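Local coordinates for protein extracellular invertase (PDB 5XH8) that probably hydrolyses sucrose at its beta-fructofuranosidic bond and transfers fructosyl groups to build fructooligosaccharides such as 1-kestose, as a secreted family 32 glycoside hydrolase, at residues Q211-D215 and F216-E220; D598-P601 and D602-Y605; V385-A388 and L389-E392. All blocks are in the same frame, centred on the assembly; numbering follows the deposited sequence.

Interaction 1: residues Q211-D215 and F216-E220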
# COMPACT_ATOMS: atom_id res chain seq x y z
N GLN A 211 0.15 2.43 18.91
CA GLN A 211 -1.17 1.99 18.47
C GLN A 211 -2.16 3.13 18.71
O GLN A 211 -2.07 3.85 19.71
CB GLN A 211 -1.62 0.70 19.18
CG GLN A 211 -2.02 0.84 20.62
CD GLN A 211 -2.57 -0.42 21.23
OE1 GLN A 211 -3.55 -1.01 20.77
NE2 GLN A 211 -1.97 -0.83 22.29
N TYR A 212 -3.05 3.32 17.76
CA TYR A 212 -4.05 4.37 17.81
C TYR A 212 -5.40 3.80 18.27
O TYR A 212 -6.18 4.47 18.94
CB TYR A 212 -4.18 4.98 16.42
CG TYR A 212 -5.09 6.18 16.33
CD1 TYR A 212 -4.67 7.42 16.83
CD2 TYR A 212 -6.34 6.10 15.71
CE1 TYR A 212 -5.48 8.53 16.75
CE2 TYR A 212 -7.16 7.21 15.61
CZ TYR A 212 -6.72 8.43 16.13
OH TYR A 212 -7.50 9.54 16.05
N ASP A 213 -5.65 2.55 17.90
CA ASP A 213 -6.85 1.82 18.24
C ASP A 213 -6.46 0.50 18.87
O ASP A 213 -5.39 -0.09 18.59
CB ASP A 213 -7.68 1.53 17.00
CG ASP A 213 -6.92 0.65 15.96
OD1 ASP A 213 -5.85 1.07 15.48
OD2 ASP A 213 -7.38 -0.47 15.65
N SER A 214 -7.38 -0.00 19.68
CA SER A 214 -7.19 -1.28 20.27
C SER A 214 -7.04 -2.38 19.20
O SER A 214 -6.37 -3.37 19.49
CB SER A 214 -8.30 -1.57 21.28
OG SER A 214 -9.58 -1.37 20.73
N ASP A 215 -7.58 -2.22 17.97
CA ASP A 215 -7.51 -3.34 16.99
C ASP A 215 -6.18 -3.48 16.24
O ASP A 215 -6.06 -4.40 15.39
CB ASP A 215 -8.64 -3.31 15.96
CG ASP A 215 -9.95 -2.84 16.52
OD1 ASP A 215 -10.09 -1.61 16.67
OD2 ASP A 215 -10.84 -3.69 16.79
N PHE A 216 -5.20 -2.59 16.52
CA PHE A 216 -3.87 -2.62 15.89
C PHE A 216 -3.89 -2.23 14.41
O PHE A 216 -2.96 -2.53 13.65
CB PHE A 216 -3.22 -3.99 16.10
CG PHE A 216 -3.21 -4.41 17.54
CD1 PHE A 216 -2.42 -3.75 18.45
CD2 PHE A 216 -4.01 -5.46 17.99
CE1 PHE A 216 -2.40 -4.13 19.78
CE2 PHE A 216 -3.99 -5.85 19.33
CZ PHE A 216 -3.19 -5.17 20.22
N GLN A 217 -4.96 -1.54 14.02
CA GLN A 217 -5.21 -1.18 12.62
C GLN A 217 -4.38 0.03 12.23
O GLN A 217 -3.79 0.08 11.14
CB GLN A 217 -6.70 -0.91 12.45
CG GLN A 217 -7.19 -0.76 11.04
CD GLN A 217 -6.96 -2.00 10.20
OE1 GLN A 217 -7.21 -3.12 10.64
NE2 GLN A 217 -6.47 -1.81 9.01
N TYR A 218 -4.32 1.02 13.13
CA TYR A 218 -3.72 2.29 12.87
C TYR A 218 -2.62 2.57 13.87
O TYR A 218 -2.74 2.25 15.08
CB TYR A 218 -4.78 3.40 12.87
CG TYR A 218 -5.81 3.23 11.79
CD1 TYR A 218 -5.46 3.47 10.45
CD2 TYR A 218 -7.13 2.83 12.08
CE1 TYR A 218 -6.40 3.29 9.43
CE2 TYR A 218 -8.08 2.67 11.05
CZ TYR A 218 -7.69 2.90 9.72
OH TYR A 218 -8.57 2.75 8.67
N TRP A 219 -1.54 3.15 13.35
CA TRP A 219 -0.32 3.38 14.11
C TRP A 219 0.07 4.84 13.97
O TRP A 219 0.43 5.32 12.88
CB TRP A 219 0.79 2.42 13.64
CG TRP A 219 0.42 1.02 14.00
CD1 TRP A 219 -0.38 0.19 13.29
CD2 TRP A 219 0.78 0.32 15.20
NE1 TRP A 219 -0.55 -1.00 13.96
CE2 TRP A 219 0.16 -0.94 15.14
CE3 TRP A 219 1.54 0.65 16.33
CZ2 TRP A 219 0.29 -1.88 16.15
CZ3 TRP A 219 1.67 -0.29 17.34
CH2 TRP A 219 1.05 -1.54 17.25
N GLU A 220 -0.01 5.56 15.08
CA GLU A 220 0.24 6.99 15.10
C GLU A 220 1.73 7.23 15.09
O GLU A 220 2.45 6.69 15.93
CB GLU A 220 -0.41 7.60 16.34
CG GLU A 220 -0.20 9.09 16.46
CD GLU A 220 -0.90 9.69 17.69
OE1 GLU A 220 -1.31 8.95 18.60
OE2 GLU A 220 -1.03 10.91 17.71

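Interaction 2: residues D598-P601 and D602-Y605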
# COMPACT_ATOMS: atom_id res chain seq x y z
N ASP A 598 22.18 -31.89 23.84
CA ASP A 598 21.38 -31.87 22.63
C ASP A 598 20.21 -30.87 22.78
O ASP A 598 19.24 -31.12 23.48
CB ASP A 598 20.86 -33.28 22.35
CG ASP A 598 20.09 -33.39 21.07
OD1 ASP A 598 20.03 -32.44 20.25
OD2 ASP A 598 19.52 -34.49 20.86
N ALA A 599 20.32 -29.74 22.10
CA ALA A 599 19.27 -28.71 22.14
C ALA A 599 18.04 -29.10 21.33
O ALA A 599 17.01 -28.43 21.47
CB ALA A 599 19.81 -27.36 21.69
N TRP A 600 18.14 -30.16 20.52
CA TRP A 600 17.06 -30.65 19.68
C TRP A 600 16.77 -32.14 19.94
O TRP A 600 16.91 -32.94 19.02
CB TRP A 600 17.41 -30.39 18.19
CG TRP A 600 17.53 -28.93 17.88
CD1 TRP A 600 18.67 -28.18 17.87
CD2 TRP A 600 16.45 -28.01 17.61
NE1 TRP A 600 18.39 -26.87 17.59
CE2 TRP A 600 17.03 -26.73 17.43
CE3 TRP A 600 15.07 -28.15 17.50
CZ2 TRP A 600 16.27 -25.59 17.15
CZ3 TRP A 600 14.30 -27.02 17.21
CH2 TRP A 600 14.91 -25.75 17.04
N PRO A 601 16.27 -32.49 21.14
CA PRO A 601 16.12 -33.91 21.50
C PRO A 601 15.13 -34.70 20.65
O PRO A 601 15.24 -35.91 20.62
CB PRO A 601 15.66 -33.89 22.97
CG PRO A 601 15.04 -32.53 23.15
CD PRO A 601 15.83 -31.61 22.24
N ASP A 602 14.19 -34.04 19.97
CA ASP A 602 13.23 -34.73 19.12
C ASP A 602 13.59 -34.74 17.64
O ASP A 602 12.82 -35.26 16.86
CB ASP A 602 11.83 -34.15 19.33
CG ASP A 602 11.42 -34.14 20.81
OD1 ASP A 602 11.66 -35.13 21.51
OD2 ASP A 602 10.88 -33.13 21.28
N ARG A 603 14.75 -34.18 17.26
CA ARG A 603 15.38 -34.47 15.95
C ARG A 603 16.40 -35.62 16.07
O ARG A 603 17.09 -35.75 17.09
CB ARG A 603 16.19 -33.25 15.46
CG ARG A 603 15.41 -32.03 15.03
CD ARG A 603 16.38 -30.93 14.61
NE ARG A 603 15.71 -29.62 14.47
CZ ARG A 603 16.34 -28.46 14.28
NH1 ARG A 603 17.66 -28.42 14.21
NH2 ARG A 603 15.64 -27.32 14.18
N GLN A 604 16.57 -36.38 14.99
CA GLN A 604 17.68 -37.37 14.89
C GLN A 604 19.05 -36.82 14.36
O GLN A 604 20.07 -37.49 14.54
CB GLN A 604 17.24 -38.57 14.04
CG GLN A 604 17.80 -39.90 14.56
CD GLN A 604 17.90 -40.99 13.50
OE1 GLN A 604 17.19 -40.96 12.49
NE2 GLN A 604 18.78 -41.95 13.73
N TYR A 605 19.07 -35.64 13.72
CA TYR A 605 20.29 -35.09 13.07
C TYR A 605 20.50 -33.60 13.40
O TYR A 605 19.53 -32.94 13.82
CB TYR A 605 20.19 -35.25 11.54
CG TYR A 605 20.07 -36.69 11.08
CD1 TYR A 605 21.22 -37.48 10.90
CD2 TYR A 605 18.82 -37.27 10.82
CE1 TYR A 605 21.12 -38.80 10.48
CE2 TYR A 605 18.71 -38.58 10.40
CZ TYR A 605 19.86 -39.35 10.23
OH TYR A 605 19.75 -40.65 9.81
OXT TYR A 605 21.61 -33.03 13.25

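Interaction 3: residues V385-A388 and L389-E392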
# COMPACT_ATOMS: atom_id res chain seq x y z
N VAL A 385 39.06 1.97 40.23
CA VAL A 385 39.91 3.10 40.56
C VAL A 385 39.53 4.27 39.66
O VAL A 385 39.45 4.11 38.43
CB VAL A 385 41.41 2.77 40.39
CG1 VAL A 385 42.28 4.02 40.54
CG2 VAL A 385 41.82 1.69 41.37
N ASP A 386 39.32 5.42 40.29
CA ASP A 386 38.86 6.61 39.62
C ASP A 386 40.02 7.28 38.90
O ASP A 386 40.55 8.29 39.35
CB ASP A 386 38.21 7.56 40.64
CG ASP A 386 37.46 8.71 39.99
OD1 ASP A 386 37.75 9.08 38.84
OD2 ASP A 386 36.54 9.24 40.64
N ASN A 387 40.40 6.72 37.75
CA ASN A 387 41.48 7.26 36.92
C ASN A 387 40.94 7.52 35.51
O ASN A 387 39.73 7.46 35.29
CB ASN A 387 42.70 6.32 36.93
CG ASN A 387 42.37 4.90 36.48
OD1 ASN A 387 41.37 4.65 35.81
ND2 ASN A 387 43.21 3.95 36.88
N ALA A 388 41.83 7.85 34.57
CA ALA A 388 41.49 8.09 33.17
C ALA A 388 40.72 6.90 32.55
O ALA A 388 39.72 7.10 31.85
CB ALA A 388 42.76 8.37 32.38
N LEU A 389 41.19 5.69 32.82
CA LEU A 389 40.60 4.47 32.25
C LEU A 389 39.11 4.39 32.56
O LEU A 389 38.31 4.13 31.67
CB LEU A 389 41.29 3.22 32.77
CG LEU A 389 42.78 3.04 32.43
CD1 LEU A 389 43.29 1.80 33.14
CD2 LEU A 389 43.03 2.95 30.94
N ALA A 390 38.77 4.63 33.83
CA ALA A 390 37.38 4.58 34.27
C ALA A 390 36.52 5.74 33.75
O ALA A 390 35.32 5.57 33.55
CB ALA A 390 37.30 4.51 35.78
N ARG A 391 37.14 6.90 33.55
CA ARG A 391 36.43 8.16 33.24
C ARG A 391 36.31 8.46 31.75
O ARG A 391 35.69 9.45 31.39
CB ARG A 391 37.12 9.36 33.93
CG ARG A 391 36.96 9.41 35.44
CD ARG A 391 35.62 10.00 35.85
NE ARG A 391 35.42 9.89 37.29
CZ ARG A 391 34.34 10.32 37.94
NH1 ARG A 391 33.33 10.87 37.29
NH2 ARG A 391 34.26 10.18 39.26
N GLU A 392 36.91 7.64 30.88
CA GLU A 392 36.87 7.91 29.45
C GLU A 392 35.41 7.99 29.00
O GLU A 392 34.58 7.23 29.49
CB GLU A 392 37.61 6.80 28.69
CG GLU A 392 37.72 7.02 27.20
CD GLU A 392 38.67 6.04 26.54
OE1 GLU A 392 38.51 5.77 25.34
OE2 GLU A 392 39.59 5.54 27.22

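Interaction 1: residues Q211-D215 and F216-E220
Gln-211 and Trp-219 face each other as an antiparallel non-hydrogen-bonded pair, CA to CA 4.7 Å, in the hairpin between the third and outermost strands, 203-211 and 219-227, of a four-stranded beta-propeller blade. The hairpin loop contains a type I turn from Asp-213 to Phe-216, closed by Phe-216 N to Asp-213 O at 3.3 Å, and Tyr-212 N donates to Tyr-218 O at 2.9 Å. The carboxylate of Asp-213 bridges the loop to the returning backbone. With chi1 at 61°, its CG sits between the backbone N and the carbonyl carbon, which turns both oxygens onto that backbone. OD2 receives Gln-217 N on its syn lone pair at 3.1 Å, and OD1 takes Tyr-218 N at 2.8 Å, also on the syn side but somewhat out of plane. Two successive amides are thereby satisfied by one side chain. On the Trp-219 side, CB of Gln-211 makes a CH-pi contact over the six-membered ring, 4.1 Å from its centroid and 19° off the normal. Across the two strands, Glu-220 OE1 forms a salt bridge with Arg-210, while Tyr-212 meets Phe-162 of the second subunit edge-to-face, placing the loop at the dimer interface. Phe-216 also serves the indole: its carbonyl O accepts Trp-219 NE1 at 2.9 Å, with the donor lying 60° out of the carbonyl plane.

Interaction 2: residues D598-P601 and D602-Y605
A type I beta turn from Trp-600 to Arg-603 shapes the C-terminal tail that follows strand 585-594, and it brings the side chains at its two ends into a cation-pi stack. The turn is closed by Arg-603 N donating to Trp-600 O at 3.0 Å. Just upstream, Asp-598 OD1 accepts Trp-600 N at 3.0 Å in an Asx turn, so two consecutive turns share Trp-600. The two side chains then run side by side in the same direction. Arg-603 is extended from CG to NE (chi2 178°), which carries its guanidinium beyond the turn and flat over the indole, with planes 9° apart. Its CZ stands 3.5 Å from the centroid of the six-membered ring, and NH2 comes to 3.3 Å from CZ3 of Trp-600. The aliphatic part joins in as well, CD of Arg-603 lying 3.8 Å from CB of Trp-600. While its face is on the indole, NH2 also forms a salt bridge with Asp-78 and a hydrogen bond to Leu-33 O. The indole is held independently by NE1, which donates to His-31 O. Through these bonds the tail is tied to the N-terminal segment and to strand 77-78, a link reinforced where Asp-602 OD2 accepts from Gln-77 NE2. Within the stack, CD2 of Trp-600 sits over the centre of the guanidinium, 3.4 Å from CZ of Arg-603.

Interaction 3: residues V385-A388 and L389-E392
The guanidinium of Arg-391 meets the carboxylate of Asp-386 along its edge, with Asp-386 CG in the guanidinium plane and the two flat groups turned 25° to each other. The grip is side-on and bidentate: NE donates to OD1 at 2.9 Å and NH2 to OD2 at 2.8 Å. Both oxygens are approached on their syn sides, yet the nitrogens stand about 30° out of the carboxylate plane, so the salt bridge is nearly straight at the donors but twisted at the acceptor. A bend at chi2 (-81°) leads the arginine chain back past the start of its own short helix to Asp-386, the centre of an inverse gamma turn. Asn-387 is the N-cap. Its OD1 accepts Ala-390 N at 3.3 Å, almost in line with the side-chain C=O bond, while its backbone O takes Arg-391 N at 3.2 Å in the carbonyl plane. These bonds cap helix 388-391, which Asp-386 and Asn-387 separate from strand 366-385. The Ala-390 methyl meets a backbone carbonyl, CB 3.4 Å from Val-385 O. Around this junction, Asp-386, Ala-390 and Arg-391 rest on Val-409 of strand 408-418, and Arg-391 touches strand 398-403. Glu-392 forms a salt bridge with Arg-525, while Val-385 and Leu-389 pack on Asp-528 of strand 528-531, so the junction lies between the mixed sheet of 366-385, 398-403 and 408-418 and the antiparallel sheet of 528-531.

Overall arrangement
All three are local contacts across chain reversals or a helix start, each holding different elements and not touching the others; their centres lie 41 to 48 Å apart. Interactions 1 and 3 are at the surface, whereas interaction 2 is partly buried. Each has an acidic side chain accepting bonds, but to different ends: backbone amides of a blade hairpin in interaction 1, a single amide of an Asx turn in interaction 2, an arginine in interaction 3. The arginines differ too, one stacked by its face, the other bound by its edge. Only interaction 1 meets the second subunit; interactions 2 and 3, on opposite sides of the chain's centre, tie elements within one chain.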